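Local atomic coordinates of periplasmic oligopeptide-binding protein (Burkholderia pseudomallei, PDB entry 3ZS6), a protein that probably binds oligopeptides in the periplasm and hands them to an ABC transport system for uptake into the cell. Residues Gln54-Glu57 against Thr63-Phe66; Arg127-Asp130 against Ile134-Lys137; Tyr235-Pro238 against Gln244-Lys247; Tyr304-Lys309 against Asp418-Gly423; Arg479-Lys482 against Gly487-Leu490. All coordinates share one frame; numbering follows the deposited sequence. Where two conformers were deposited one is given.

Interaction 1: residues Gln54-Glu57 against Thr63-Phe66; sequences QAWE and TWIF
The beta hairpin made by strands 48-60 and 63-68 brings Trp-56 opposite Phe-66 and Glu-57 opposite Ile-65, within a five-stranded antiparallel sheet. The short strand axes come within 4.7 Å and run at 162°, close to antiparallel. Glu-57 and Ile-65 form the hydrogen-bonded pair: Glu-57 N donates to Ile-65 O and Ile-65 N to Glu-57 O, each at 2.9 Å. Trp-56 and Phe-66 make the adjoining non-hydrogen-bonded pair, where Trp-56 CA reaches Ile-65 O at 3.0 Å in a CA-H...O contact. Beyond it, Gln-54 and Ala-55 both face Lys-67, which is the definition of a classic beta bulge.

The face carrying Trp-56, Trp-64 and Phe-66 is aromatic. Trp-56 has its CG between the backbone N and the carbonyl carbon (chi1 50°), and the far end of its indole leads away from strand 63-66. Phe-66 CD2 comes closest at Trp-56 CB, 3.5 Å, and the phenyl atoms CD2 and CE2 go on to touch the near part of the indole. The two rings are oblique, with planes at 51°, so they form neither a stack nor a T-shaped pair. Trp-64 stacks on His-58 within the hairpin, and its contact with Phe-145 links the hairpin to helix 145-148. In the five-membered ring of Trp-56, CD1 lies 4.0 Å from Trp-64 CZ3.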
loop_
_atom_site.group_PDB
_atom_site.type_symbol
_atom_site.label_atom_id
_atom_site.label_comp_id
_atom_site.label_asym_id
_atom_site.label_seq_id
_atom_site.Cartn_x
_atom_site.Cartn_y
_atom_site.Cartn_z
ATOM N N GLN A 54 -14.705 -1.185 20.668
ATOM C CA GLN A 54 -14.883 -2.536 21.181
ATOM C C GLN A 54 -15.931 -3.284 20.354
ATOM O O GLN A 54 -15.978 -4.514 20.356
ATOM C CB GLN A 54 -15.246 -2.525 22.670
ATOM C CG GLN A 54 -16.538 -1.806 23.002
ATOM C CD GLN A 54 -16.882 -1.877 24.478
ATOM O OE1 GLN A 54 -16.036 -1.631 25.341
ATOM N NE2 GLN A 54 -18.129 -2.231 24.777
ATOM N N ALA A 55 -16.753 -2.537 19.623
ATOM C CA ALA A 55 -17.813 -3.137 18.820
ATOM C C ALA A 55 -18.304 -2.176 17.746
ATOM O O ALA A 55 -18.120 -0.966 17.851
ATOM C CB ALA A 55 -18.980 -3.578 19.717
ATOM N N TRP A 56 -18.920 -2.721 16.703
ATOM C CA TRP A 56 -19.515 -1.890 15.663
ATOM C C TRP A 56 -20.695 -2.593 15.017
ATOM O O TRP A 56 -20.843 -3.812 15.122
ATOM C CB TRP A 56 -18.485 -1.492 14.602
ATOM C CG TRP A 56 -17.697 -2.638 14.060
ATOM C CD1 TRP A 56 -18.100 -3.544 13.120
ATOM C CD2 TRP A 56 -16.356 -2.994 14.411
ATOM N NE1 TRP A 56 -17.096 -4.448 12.870
ATOM C CE2 TRP A 56 -16.014 -4.136 13.652
ATOM C CE3 TRP A 56 -15.416 -2.472 15.307
ATOM C CZ2 TRP A 56 -14.771 -4.756 13.754
ATOM C CZ3 TRP A 56 -14.174 -3.088 15.403
ATOM C CH2 TRP A 56 -13.865 -4.217 14.631
ATOM N N GLU A 57 -21.528 -1.812 14.341
ATOM C CA GLU A 57 -22.754 -2.333 13.769
ATOM C C GLU A 57 -23.114 -1.557 12.507
ATOM O O GLU A 57 -23.038 -0.326 12.483
ATOM C CB GLU A 57 -23.879 -2.240 14.809
ATOM C CG GLU A 57 -25.175 -2.927 14.414
ATOM C CD GLU A 57 -26.122 -3.118 15.597
ATOM O OE1 GLU A 57 -25.644 -3.396 16.718
ATOM O OE2 GLU A 57 -27.347 -2.994 15.402
ATOM N N THR A 63 -24.799 3.669 6.997
ATOM C CA THR A 63 -24.544 4.079 8.377
ATOM C C THR A 63 -23.876 2.998 9.225
ATOM O O THR A 63 -24.383 1.881 9.332
ATOM C CB THR A 63 -25.846 4.501 9.068
ATOM O OG1 THR A 63 -26.458 5.557 8.321
ATOM C CG2 THR A 63 -25.571 4.981 10.492
ATOM N N TRP A 64 -22.742 3.351 9.831
ATOM C CA TRP A 64 -22.045 2.480 10.781
ATOM C C TRP A 64 -21.953 3.130 12.164
ATOM O O TRP A 64 -21.740 4.337 12.285
ATOM C CB TRP A 64 -20.625 2.166 10.286
ATOM C CG TRP A 64 -20.562 1.248 9.097
ATOM C CD1 TRP A 64 -20.642 1.602 7.777
ATOM C CD2 TRP A 64 -20.395 -0.176 9.122
ATOM N NE1 TRP A 64 -20.543 0.483 6.983
ATOM C CE2 TRP A 64 -20.386 -0.619 7.782
ATOM C CE3 TRP A 64 -20.259 -1.121 10.150
ATOM C CZ2 TRP A 64 -20.249 -1.965 7.440
ATOM C CZ3 TRP A 64 -20.117 -2.455 9.812
ATOM C CH2 TRP A 64 -20.110 -2.866 8.466
ATOM N N ILE A 65 -22.107 2.321 13.207
ATOM C CA ILE A 65 -21.946 2.793 14.577
ATOM C C ILE A 65 -20.752 2.079 15.209
ATOM O O ILE A 65 -20.656 0.856 15.143
ATOM C CB ILE A 65 -23.206 2.506 15.429
ATOM C CG1 ILE A 65 -24.416 3.262 14.881
ATOM C CG2 ILE A 65 -22.975 2.886 16.890
ATOM C CD1 ILE A 65 -24.358 4.748 15.116
ATOM N N PHE A 66 -19.842 2.845 15.806
ATOM C CA PHE A 66 -18.703 2.279 16.523
ATOM C C PHE A 66 -18.817 2.625 18.002
ATOM O O PHE A 66 -18.940 3.796 18.373
ATOM C CB PHE A 66 -17.368 2.812 15.964
ATOM C CG PHE A 66 -17.070 2.364 14.552
ATOM C CD1 PHE A 66 -17.571 3.068 13.467
ATOM C CD2 PHE A 66 -16.293 1.244 14.315
ATOM C CE1 PHE A 66 -17.295 2.667 12.169
ATOM C CE2 PHE A 66 -16.013 0.831 13.017
ATOM C CZ PHE A 66 -16.519 1.545 11.942
#

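Interaction 2: residues Arg127-Asp130 against Ile134-Lys137; sequences RAID and IEVK
Arg-127 and Glu-135 face each other as an antiparallel hydrogen-bonded pair, their CA atoms 5.1 Å apart. Arg-127 N donates to Glu-135 O, and Glu-135 N returns a bond to Arg-127 O, both at 2.8 Å. Ala-128 and Ile-134 follow as the non-hydrogen-bonded pair, and the chain then turns a corner at Ile-129.

On the face shared by Arg-127 and Glu-135, both side chains leave with CG anti to the backbone N, and the arginine bends at chi3 (69°) to bring its guanidinium to the carboxylate. Arg-127 NE gives the main bond of the salt bridge, to Glu-135 OE1 at 3.2 Å. That oxygen lies in the guanidinium plane but is met from above the carboxylate plane, the two flat groups being turned 60° apart. Arg-127 NH2 adds weak bonds to both OE1 and OE2 of Glu-135. Ile-129 CG1 sits 3.8 Å above one guanidinium face of Arg-127, toward its rim, while Ile-129 CD1 touches Glu-135 CB at 3.9 Å. On the other face Ile-134 packs against Ala-82 and Phe-85 of helix 82-93. A cross-strand ion pair on one side and apolar packing on the other belong here to a short beta hairpin at the edge of an antiparallel sheet.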
loop_
_atom_site.group_PDB
_atom_site.type_symbol
_atom_site.label_atom_id
_atom_site.label_comp_id
_atom_site.label_asym_id
_atom_site.label_seq_id
_atom_site.Cartn_x
_atom_site.Cartn_y
_atom_site.Cartn_z
ATOM N N ARG A 127 -19.544 11.644 13.183
ATOM C CA ARG A 127 -20.138 12.373 14.302
ATOM C C ARG A 127 -19.917 11.681 15.650
ATOM O O ARG A 127 -20.043 10.459 15.766
ATOM C CB ARG A 127 -21.634 12.566 14.043
ATOM C CG ARG A 127 -22.371 13.362 15.097
ATOM C CD ARG A 127 -23.769 13.741 14.608
ATOM N NE ARG A 127 -24.664 12.590 14.496
ATOM C CZ ARG A 127 -25.624 12.302 15.374
ATOM N NH1 ARG A 127 -25.817 13.080 16.435
ATOM N NH2 ARG A 127 -26.394 11.236 15.191
ATOM N N ALA A 128 -19.587 12.473 16.665
ATOM C CA ALA A 128 -19.533 11.961 18.030
ATOM C C ALA A 128 -20.904 12.094 18.702
ATOM O O ALA A 128 -21.279 13.174 19.164
ATOM C CB ALA A 128 -18.468 12.689 18.831
ATOM N N ILE A 129 -21.657 10.999 18.739
ATOM C CA ILE A 129 -22.956 10.998 19.416
ATOM C C ILE A 129 -22.756 11.253 20.905
ATOM O O ILE A 129 -23.544 11.948 21.551
ATOM C CB ILE A 129 -23.704 9.669 19.190
ATOM C CG1 ILE A 129 -24.050 9.522 17.707
ATOM C CG2 ILE A 129 -24.965 9.591 20.067
ATOM C CD1 ILE A 129 -24.729 8.222 17.358
ATOM N N ASP A 130 -21.697 10.660 21.440
ATOM C CA ASP A 130 -21.204 10.960 22.778
ATOM C C ASP A 130 -19.740 10.544 22.785
ATOM O O ASP A 130 -19.250 10.008 21.788
ATOM C CB ASP A 130 -22.025 10.248 23.862
ATOM C CG ASP A 130 -21.973 8.727 23.750
ATOM O OD1 ASP A 130 -20.869 8.160 23.575
ATOM O OD2 ASP A 130 -23.049 8.097 23.856
ATOM N N ILE A 134 -19.359 6.610 18.049
ATOM C CA ILE A 134 -19.112 7.253 16.760
ATOM C C ILE A 134 -20.113 6.822 15.691
ATOM O O ILE A 134 -20.397 5.639 15.530
ATOM C CB ILE A 134 -17.698 6.966 16.251
ATOM C CG1 ILE A 134 -16.676 7.717 17.103
ATOM C CG2 ILE A 134 -17.574 7.355 14.768
ATOM C CD1 ILE A 134 -15.244 7.337 16.814
ATOM N N GLU A 135 -20.643 7.797 14.961
ATOM C CA GLU A 135 -21.495 7.511 13.818
ATOM C C GLU A 135 -20.793 7.931 12.524
ATOM O O GLU A 135 -20.370 9.077 12.386
ATOM C CB GLU A 135 -22.833 8.244 13.947
ATOM C CG GLU A 135 -23.741 8.060 12.744
ATOM C CD GLU A 135 -24.920 9.011 12.753
ATOM O OE1 GLU A 135 -24.731 10.194 12.404
ATOM O OE2 GLU A 135 -26.033 8.576 13.114
ATOM N N VAL A 136 -20.668 7.000 11.585
ATOM C CA VAL A 136 -20.125 7.320 10.267
ATOM C C VAL A 136 -21.163 7.107 9.167
ATOM O O VAL A 136 -21.720 6.012 9.021
ATOM C CB VAL A 136 -18.857 6.492 9.945
ATOM C CG1 VAL A 136 -18.322 6.847 8.554
ATOM C CG2 VAL A 136 -17.791 6.732 10.995
ATOM N N LYS A 137 -21.434 8.167 8.414
ATOM C CA LYS A 137 -22.293 8.090 7.238
ATOM C C LYS A 137 -21.409 7.977 6.004
ATOM O O LYS A 137 -20.459 8.742 5.859
ATOM C CB LYS A 137 -23.156 9.348 7.123
ATOM C CG LYS A 137 -24.122 9.567 8.282
ATOM C CD LYS A 137 -25.464 8.907 8.018
ATOM C CE LYS A 137 -26.448 9.224 9.129
ATOM N NZ LYS A 137 -27.767 8.592 8.884
#

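Interaction 3: residues Tyr235-Pro238 against Gln244-Lys247; sequences YSIP and QISK
Ile-245 points one methyl, CD1, from helix 242-249 at the junction between Ile-237 and Pro-238 in the loop before that helix. The side chain leaves the helix with CG1 anti to the carbonyl carbon and then runs extended (chi2 176°), which places CD1 at the full reach of the residue. The methyl is flanked by carbons of two successive residues. Pro-238 CD is the closer, at 3.5 Å from Ile-245 CD1, tighter than a usual van der Waals contact. Ile-237 CB follows at 3.8 Å and Ile-237 CG2 at 3.9 Å from the same methyl.

In Ile-237, CG1 stands between the backbone N and the carbonyl carbon (chi1 48°), leaving CB and CG2 to meet the helix. Both Ile-237 and Pro-238 cross the isoleucine of the helix at an oblique angle, without lying alongside it. The backbones stay well apart, with the CA atoms of Ile-237 and Ile-245 at 8.2 Å, so side chains alone bridge the gap.

Around this point, Leu-480 of strand 470-480 touches both isoleucines, and Leu-223 of helix 219-227 packs on the proline. All three residues in contact are buried. Between these segments the helix and its preceding loop meet through aliphatic carbon alone, so the contact depends on van der Waals packing and exclusion of water, with no directional bond.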
loop_
_atom_site.group_PDB
_atom_site.type_symbol
_atom_site.label_atom_id
_atom_site.label_comp_id
_atom_site.label_asym_id
_atom_site.label_seq_id
_atom_site.Cartn_x
_atom_site.Cartn_y
_atom_site.Cartn_z
ATOM N N TYR A 235 12.269 -7.762 5.375
ATOM C CA TYR A 235 11.201 -7.263 4.525
ATOM C C TYR A 235 10.819 -8.308 3.473
ATOM O O TYR A 235 9.642 -8.642 3.300
ATOM C CB TYR A 235 11.638 -5.966 3.851
ATOM C CG TYR A 235 10.709 -5.521 2.748
ATOM C CD1 TYR A 235 9.405 -5.129 3.031
ATOM C CD2 TYR A 235 11.138 -5.489 1.423
ATOM C CE1 TYR A 235 8.544 -4.721 2.024
ATOM C CE2 TYR A 235 10.289 -5.073 0.408
ATOM C CZ TYR A 235 8.997 -4.691 0.714
ATOM O OH TYR A 235 8.154 -4.288 -0.293
ATOM N N SER A 236 11.823 -8.845 2.788
ATOM C CA SER A 236 11.614 -9.844 1.747
ATOM C C SER A 236 12.816 -10.788 1.679
ATOM O O SER A 236 13.473 -11.039 2.683
ATOM C CB SER A 236 11.403 -9.146 0.400
ATOM O OG SER A 236 11.240 -10.076 -0.653
ATOM N N ILE A 237 13.102 -11.309 0.492
ATOM C CA ILE A 237 14.356 -12.023 0.252
ATOM C C ILE A 237 14.968 -11.521 -1.059
ATOM O O ILE A 237 14.252 -10.997 -1.905
ATOM C CB ILE A 237 14.144 -13.545 0.151
ATOM C CG1 ILE A 237 12.983 -13.865 -0.792
ATOM C CG2 ILE A 237 13.885 -14.151 1.536
ATOM C CD1 ILE A 237 12.956 -15.312 -1.230
ATOM N N PRO A 238 16.289 -11.682 -1.234
ATOM C CA PRO A 238 16.915 -11.223 -2.485
ATOM C C PRO A 238 16.356 -11.941 -3.707
ATOM O O PRO A 238 16.075 -13.136 -3.649
ATOM C CB PRO A 238 18.394 -11.592 -2.308
ATOM C CG PRO A 238 18.584 -11.784 -0.827
ATOM C CD PRO A 238 17.263 -12.285 -0.308
ATOM N N GLN A 244 18.761 -21.115 -2.560
ATOM C CA GLN A 244 19.801 -21.261 -1.557
ATOM C C GLN A 244 19.254 -20.895 -0.186
ATOM O O GLN A 244 19.617 -21.501 0.814
ATOM C CB GLN A 244 21.009 -20.378 -1.883
ATOM C CG GLN A 244 20.769 -18.889 -1.640
ATOM C CD GLN A 244 22.062 -18.092 -1.513
ATOM O OE1 GLN A 244 23.159 -18.634 -1.658
ATOM N NE2 GLN A 244 21.933 -16.794 -1.237
ATOM N N ILE A 245 18.385 -19.891 -0.148
ATOM C CA ILE A 245 17.810 -19.428 1.108
ATOM C C ILE A 245 16.923 -20.492 1.745
ATOM O O ILE A 245 16.978 -20.720 2.955
ATOM C CB ILE A 245 17.004 -18.147 0.904
ATOM C CG1 ILE A 245 17.956 -17.002 0.538
ATOM C CG2 ILE A 245 16.210 -17.819 2.155
ATOM C CD1 ILE A 245 17.264 -15.705 0.222
ATOM N N SER A 246 16.113 -21.143 0.918
ATOM C CA SER A 246 15.229 -22.199 1.391
ATOM C C SER A 246 16.030 -23.332 2.024
ATOM O O SER A 246 15.647 -23.888 3.063
ATOM C CB SER A 246 14.392 -22.727 0.223
ATOM O OG SER A 246 13.608 -23.834 0.620
ATOM N N LYS A 247 17.153 -23.665 1.398
ATOM C CA LYS A 247 17.979 -24.768 1.857
ATOM C C LYS A 247 18.625 -24.422 3.186
ATOM O O LYS A 247 18.696 -25.258 4.090
ATOM C CB LYS A 247 19.060 -25.084 0.821
ATOM C CG LYS A 247 20.002 -26.200 1.221
ATOM C CD LYS A 247 21.343 -26.042 0.516
ATOM C CE LYS A 247 21.157 -25.726 -0.963
ATOM N NZ LYS A 247 22.316 -24.971 -1.526
#

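Interaction 4: residues Tyr304-Lys309 against Asp418-Gly423; sequences YGLMPK and DLIRCG
Leu-306 carries the tight part of this contact, directing both of its methyls at Leu-419 and Ile-420. Its CD2 touches Leu-419 CD1 at 3.9 Å, and its CD1 is 4.0 Å from the same methyl, so Leu-419 CD1 sits against the fork of the leucine. Leu-306 CD1 also meets Ile-420 CG2 tip to tip, at 3.9 Å. That methyl is presented because Ile-420 holds CG1 between its backbone N and carbonyl carbon (chi1 49°) and CG2 anti to the carbonyl carbon. The three side chains are buried, with Met-464 and Ala-463 of helix 449-464 and Tyr-263 of strand 260-266 packing around them.

Away from this cluster the two loops diverge, and the last residues of the two segments, Lys-309 and Gly-423, are exposed. Arg-421, partly exposed, reaches back to buried Asp-418: its NH2 makes a salt bridge to Asp-418 OD1 at 2.9 Å, in the guanidinium plane and nearly straight (N-H...O 173°), while its NH1 pairs with Glu-106. Methyl packing therefore joins segments far apart in sequence, whereas the salt bridge from Arg-421 to Asp-418 links residues within 418-423, and Glu-106 and the Cys-422 to Cys-432 disulfide tie that segment to other parts of the chain.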
loop_
_atom_site.group_PDB
_atom_site.type_symbol
_atom_site.label_atom_id
_atom_site.label_comp_id
_atom_site.label_asym_id
_atom_site.label_seq_id
_atom_site.Cartn_x
_atom_site.Cartn_y
_atom_site.Cartn_z
ATOM N N TYR A 304 -1.279 -8.793 -15.786
ATOM C CA TYR A 304 -1.544 -7.920 -16.926
ATOM C C TYR A 304 -2.459 -6.756 -16.552
ATOM O O TYR A 304 -2.581 -5.788 -17.300
ATOM C CB TYR A 304 -2.154 -8.736 -18.075
ATOM C CG TYR A 304 -1.258 -9.887 -18.444
ATOM C CD1 TYR A 304 -0.196 -9.704 -19.318
ATOM C CD2 TYR A 304 -1.432 -11.141 -17.870
ATOM C CE1 TYR A 304 0.650 -10.747 -19.642
ATOM C CE2 TYR A 304 -0.588 -12.193 -18.188
ATOM C CZ TYR A 304 0.448 -11.986 -19.073
ATOM O OH TYR A 304 1.298 -13.012 -19.382
ATOM N N GLY A 305 -3.106 -6.869 -15.396
ATOM C CA GLY A 305 -3.931 -5.803 -14.862
ATOM C C GLY A 305 -3.597 -5.552 -13.399
ATOM O O GLY A 305 -2.574 -6.037 -12.895
ATOM N N LEU A 306 -4.452 -4.793 -12.719
ATOM C CA LEU A 306 -4.216 -4.403 -11.326
ATOM C C LEU A 306 -4.739 -5.414 -10.305
ATOM O O LEU A 306 -4.209 -5.506 -9.200
ATOM C CB LEU A 306 -4.834 -3.028 -11.040
ATOM C CG LEU A 306 -4.304 -1.830 -11.838
ATOM C CD1 LEU A 306 -5.111 -0.565 -11.510
ATOM C CD2 LEU A 306 -2.815 -1.612 -11.577
ATOM N N MET A 307 -5.789 -6.152 -10.663
ATOM C CA MET A 307 -6.431 -7.074 -9.725
ATOM C C MET A 307 -5.676 -8.398 -9.615
ATOM O O MET A 307 -5.616 -9.163 -10.577
ATOM C CB MET A 307 -7.885 -7.367 -10.139
ATOM C CG MET A 307 -8.768 -6.145 -10.342
ATOM S SD MET A 307 -9.094 -5.232 -8.820
ATOM C CE MET A 307 -9.805 -3.738 -9.500
ATOM N N PRO A 308 -5.115 -8.687 -8.431
ATOM C CA PRO A 308 -4.484 -9.997 -8.226
ATOM C C PRO A 308 -5.560 -11.079 -8.209
ATOM O O PRO A 308 -6.669 -10.817 -7.745
ATOM C CB PRO A 308 -3.844 -9.880 -6.833
ATOM C CG PRO A 308 -3.930 -8.424 -6.450
ATOM C CD PRO A 308 -5.080 -7.849 -7.223
ATOM N N LYS A 309 -5.259 -12.265 -8.725
ATOM C CA LYS A 309 -6.221 -13.353 -8.637
ATOM C C LYS A 309 -6.542 -13.589 -7.162
ATOM O O LYS A 309 -5.637 -13.653 -6.328
ATOM C CB LYS A 309 -5.664 -14.626 -9.275
ATOM C CG LYS A 309 -6.603 -15.822 -9.186
ATOM C CD LYS A 309 -5.936 -17.107 -9.663
ATOM C CE LYS A 309 -5.597 -17.054 -11.145
ATOM N NZ LYS A 309 -5.099 -18.372 -11.641
ATOM N N ASP A 418 -8.445 2.796 -6.643
ATOM C CA ASP A 418 -7.833 4.042 -6.171
ATOM C C ASP A 418 -6.655 4.474 -7.050
ATOM O O ASP A 418 -6.222 5.626 -6.999
ATOM C CB ASP A 418 -7.371 3.924 -4.711
ATOM C CG ASP A 418 -8.515 4.063 -3.718
ATOM O OD1 ASP A 418 -9.528 4.709 -4.063
ATOM O OD2 ASP A 418 -8.399 3.539 -2.588
ATOM N N LEU A 419 -6.135 3.552 -7.852
ATOM C CA LEU A 419 -5.007 3.865 -8.741
ATOM C C LEU A 419 -5.418 4.490 -10.071
ATOM O O LEU A 419 -4.587 5.084 -10.763
ATOM C CB LEU A 419 -4.205 2.601 -9.047
ATOM C CG LEU A 419 -3.592 1.877 -7.855
ATOM C CD1 LEU A 419 -2.918 0.588 -8.318
ATOM C CD2 LEU A 419 -2.610 2.796 -7.115
ATOM N N ILE A 420 -6.688 4.351 -10.440
ATOM C CA ILE A 420 -7.116 4.735 -11.781
ATOM C C ILE A 420 -8.378 5.602 -11.846
ATOM O O ILE A 420 -8.725 6.092 -12.919
ATOM C CB ILE A 420 -7.322 3.494 -12.678
ATOM C CG1 ILE A 420 -8.176 2.449 -11.954
ATOM C CG2 ILE A 420 -5.975 2.893 -13.080
ATOM C CD1 ILE A 420 -8.695 1.338 -12.866
ATOM N N ARG A 421 -9.057 5.790 -10.714
ATOM C CA ARG A 421 -10.233 6.672 -10.662
ATOM C C ARG A 421 -9.830 8.121 -10.906
ATOM O O ARG A 421 -8.836 8.588 -10.352
ATOM C CB ARG A 421 -10.939 6.584 -9.295
ATOM C CG ARG A 421 -11.811 5.361 -9.103
ATOM C CD ARG A 421 -12.643 5.463 -7.818
ATOM N NE ARG A 421 -11.814 5.723 -6.642
ATOM C CZ ARG A 421 -11.607 6.931 -6.122
ATOM N NH1 ARG A 421 -12.172 8.006 -6.669
ATOM N NH2 ARG A 421 -10.838 7.067 -5.052
ATOM N N CYS A 422 -10.608 8.830 -11.726
ATOM C CA CYS A 422 -10.361 10.243 -12.003
ATOM C C CYS A 422 -10.200 11.018 -10.707
ATOM O O CYS A 422 -11.058 10.953 -9.828
ATOM C CB CYS A 422 -11.533 10.859 -12.777
ATOM S SG CYS A 422 -11.830 10.204 -14.430
ATOM N N GLY A 423 -9.110 11.764 -10.584
ATOM C CA GLY A 423 -8.956 12.645 -9.439
ATOM C C GLY A 423 -8.557 12.009 -8.113
ATOM O O GLY A 423 -8.378 12.720 -7.123
#

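Interaction 5: residues Arg479-Lys482 against Gly487-Leu490; sequences RLVK and GYTL
Arg-479 of strand 470-480 reaches across to the phenol of Tyr-488, and its atoms can be followed outward in turn. CB packs on Ser-236 CA of the neighbouring loop. With CG between the backbone N and the carbonyl carbon (chi1 68°), the chain heads for the tyrosine, and CG passes 3.7 Å from Tyr-488 OH. CD lies at the same distance of 3.7 Å from Tyr-488 OH, where the chain bends at chi3. NE turns back to the carbonyls of Thr-234 and Tyr-235, with a weak hydrogen bond to each. NH1 gives the bond across the contact, to Tyr-488 OH at 2.9 Å with an N-H...O angle of 148°. The hydroxyl lies in the guanidinium plane, yet the phenol ring is turned 75° from it. NH2 ends in a salt bridge to Asp-495.

On the ring itself, Val-481 CG2 approaches Tyr-488 CE2 obliquely, at 4.0 Å. Arg-497 and Arg-254 also touch the tyrosine. Three different kinds of acceptor, namely main-chain carbonyls, a hydroxyl and a carboxylate, thus fix the rotation of the buried guanidinium, and the carboxylate of Asp-495 probably offsets its charge.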
loop_
_atom_site.group_PDB
_atom_site.type_symbol
_atom_site.label_atom_id
_atom_site.label_comp_id
_atom_site.label_asym_id
_atom_site.label_seq_id
_atom_site.Cartn_x
_atom_site.Cartn_y
_atom_site.Cartn_z
ATOM N N ARG A 479 9.553 -13.990 3.001
ATOM C CA ARG A 479 10.497 -13.276 3.850
ATOM C C ARG A 479 11.050 -14.229 4.912
ATOM O O ARG A 479 10.518 -15.332 5.101
ATOM C CB ARG A 479 9.835 -12.052 4.503
ATOM C CG ARG A 479 8.747 -12.370 5.537
ATOM C CD ARG A 479 8.541 -11.200 6.521
ATOM N NE ARG A 479 8.262 -9.940 5.829
ATOM C CZ ARG A 479 7.041 -9.514 5.512
ATOM N NH1 ARG A 479 5.969 -10.243 5.820
ATOM N NH2 ARG A 479 6.888 -8.360 4.872
ATOM N N LEU A 480 12.126 -13.814 5.577
ATOM C CA LEU A 480 12.730 -14.613 6.643
ATOM C C LEU A 480 12.302 -14.076 8.000
ATOM O O LEU A 480 12.417 -12.880 8.267
ATOM C CB LEU A 480 14.260 -14.606 6.532
ATOM C CG LEU A 480 14.852 -15.376 5.344
ATOM C CD1 LEU A 480 16.283 -14.931 5.032
ATOM C CD2 LEU A 480 14.797 -16.889 5.592
ATOM N N VAL A 481 11.797 -14.968 8.846
ATOM C CA VAL A 481 11.418 -14.628 10.212
ATOM C C VAL A 481 11.956 -15.741 11.112
ATOM O O VAL A 481 11.705 -16.922 10.867
ATOM C CB VAL A 481 9.894 -14.499 10.376
ATOM C CG1 VAL A 481 9.527 -14.211 11.830
ATOM C CG2 VAL A 481 9.333 -13.398 9.447
ATOM N N LYS A 482 12.717 -15.362 12.133
ATOM C CA LYS A 482 13.415 -16.332 12.983
ATOM C C LYS A 482 12.456 -17.354 13.607
ATOM O O LYS A 482 11.288 -17.047 13.876
ATOM C CB LYS A 482 14.208 -15.599 14.071
ATOM C CG LYS A 482 15.330 -14.704 13.526
ATOM C CD LYS A 482 16.527 -15.538 13.067
ATOM C CE LYS A 482 17.695 -14.661 12.616
ATOM N NZ LYS A 482 18.921 -15.477 12.354
ATOM N N GLY A 487 3.637 -16.481 16.604
ATOM C CA GLY A 487 2.444 -15.746 16.210
ATOM C C GLY A 487 2.287 -15.430 14.722
ATOM O O GLY A 487 1.241 -14.935 14.299
ATOM N N TYR A 488 3.318 -15.695 13.927
ATOM C CA TYR A 488 3.271 -15.392 12.492
ATOM C C TYR A 488 2.335 -16.372 11.789
ATOM O O TYR A 488 2.414 -17.577 12.024
ATOM C CB TYR A 488 4.679 -15.481 11.877
ATOM C CG TYR A 488 4.835 -14.800 10.523
ATOM C CD1 TYR A 488 4.552 -15.480 9.335
ATOM C CD2 TYR A 488 5.270 -13.479 10.436
ATOM C CE1 TYR A 488 4.697 -14.863 8.097
ATOM C CE2 TYR A 488 5.409 -12.845 9.201
ATOM C CZ TYR A 488 5.125 -13.542 8.036
ATOM O OH TYR A 488 5.272 -12.919 6.819
ATOM N N THR A 489 1.446 -15.867 10.936
ATOM C CA THR A 489 0.576 -16.749 10.153
ATOM C C THR A 489 0.793 -16.527 8.663
ATOM O O THR A 489 1.419 -15.546 8.254
ATOM C CB THR A 489 -0.922 -16.531 10.451
ATOM O OG1 THR A 489 -1.398 -15.407 9.697
ATOM C CG2 THR A 489 -1.162 -16.304 11.952
ATOM N N LEU A 490 0.270 -17.436 7.848
ATOM C CA LEU A 490 0.443 -17.323 6.404
ATOM C C LEU A 490 -0.842 -16.853 5.731
ATOM O O LEU A 490 -1.006 -17.003 4.521
ATOM C CB LEU A 490 0.904 -18.660 5.812
ATOM C CG LEU A 490 2.176 -19.259 6.431
ATOM C CD1 LEU A 490 2.529 -20.596 5.776
ATOM C CD2 LEU A 490 3.346 -18.281 6.350
#

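Interactions 1 and 2 are neighbours in one antiparallel sheet: strands 63-68 and 133-137 lie side by side, joined by backbone bonds such as Phe-66 N to Ile-134 O. Both are hairpin contacts, partly buried, resting on main-chain hydrogen bonds; interaction 1 adds aromatic packing and interaction 2, at the sheet edge, an ion pair. Interactions 3 and 5 touch through Arg-479 and Leu-480; interaction 3 lies across the chain's centre from interaction 2, centres about 47 Å apart, and the centres of interactions 2 and 5 are about 38 Å apart. Both are buried, but interaction 3 is purely apolar and interaction 5 partly polar. Interaction 4, nearest the chain's centre, joins distant loops by aliphatic packing alone.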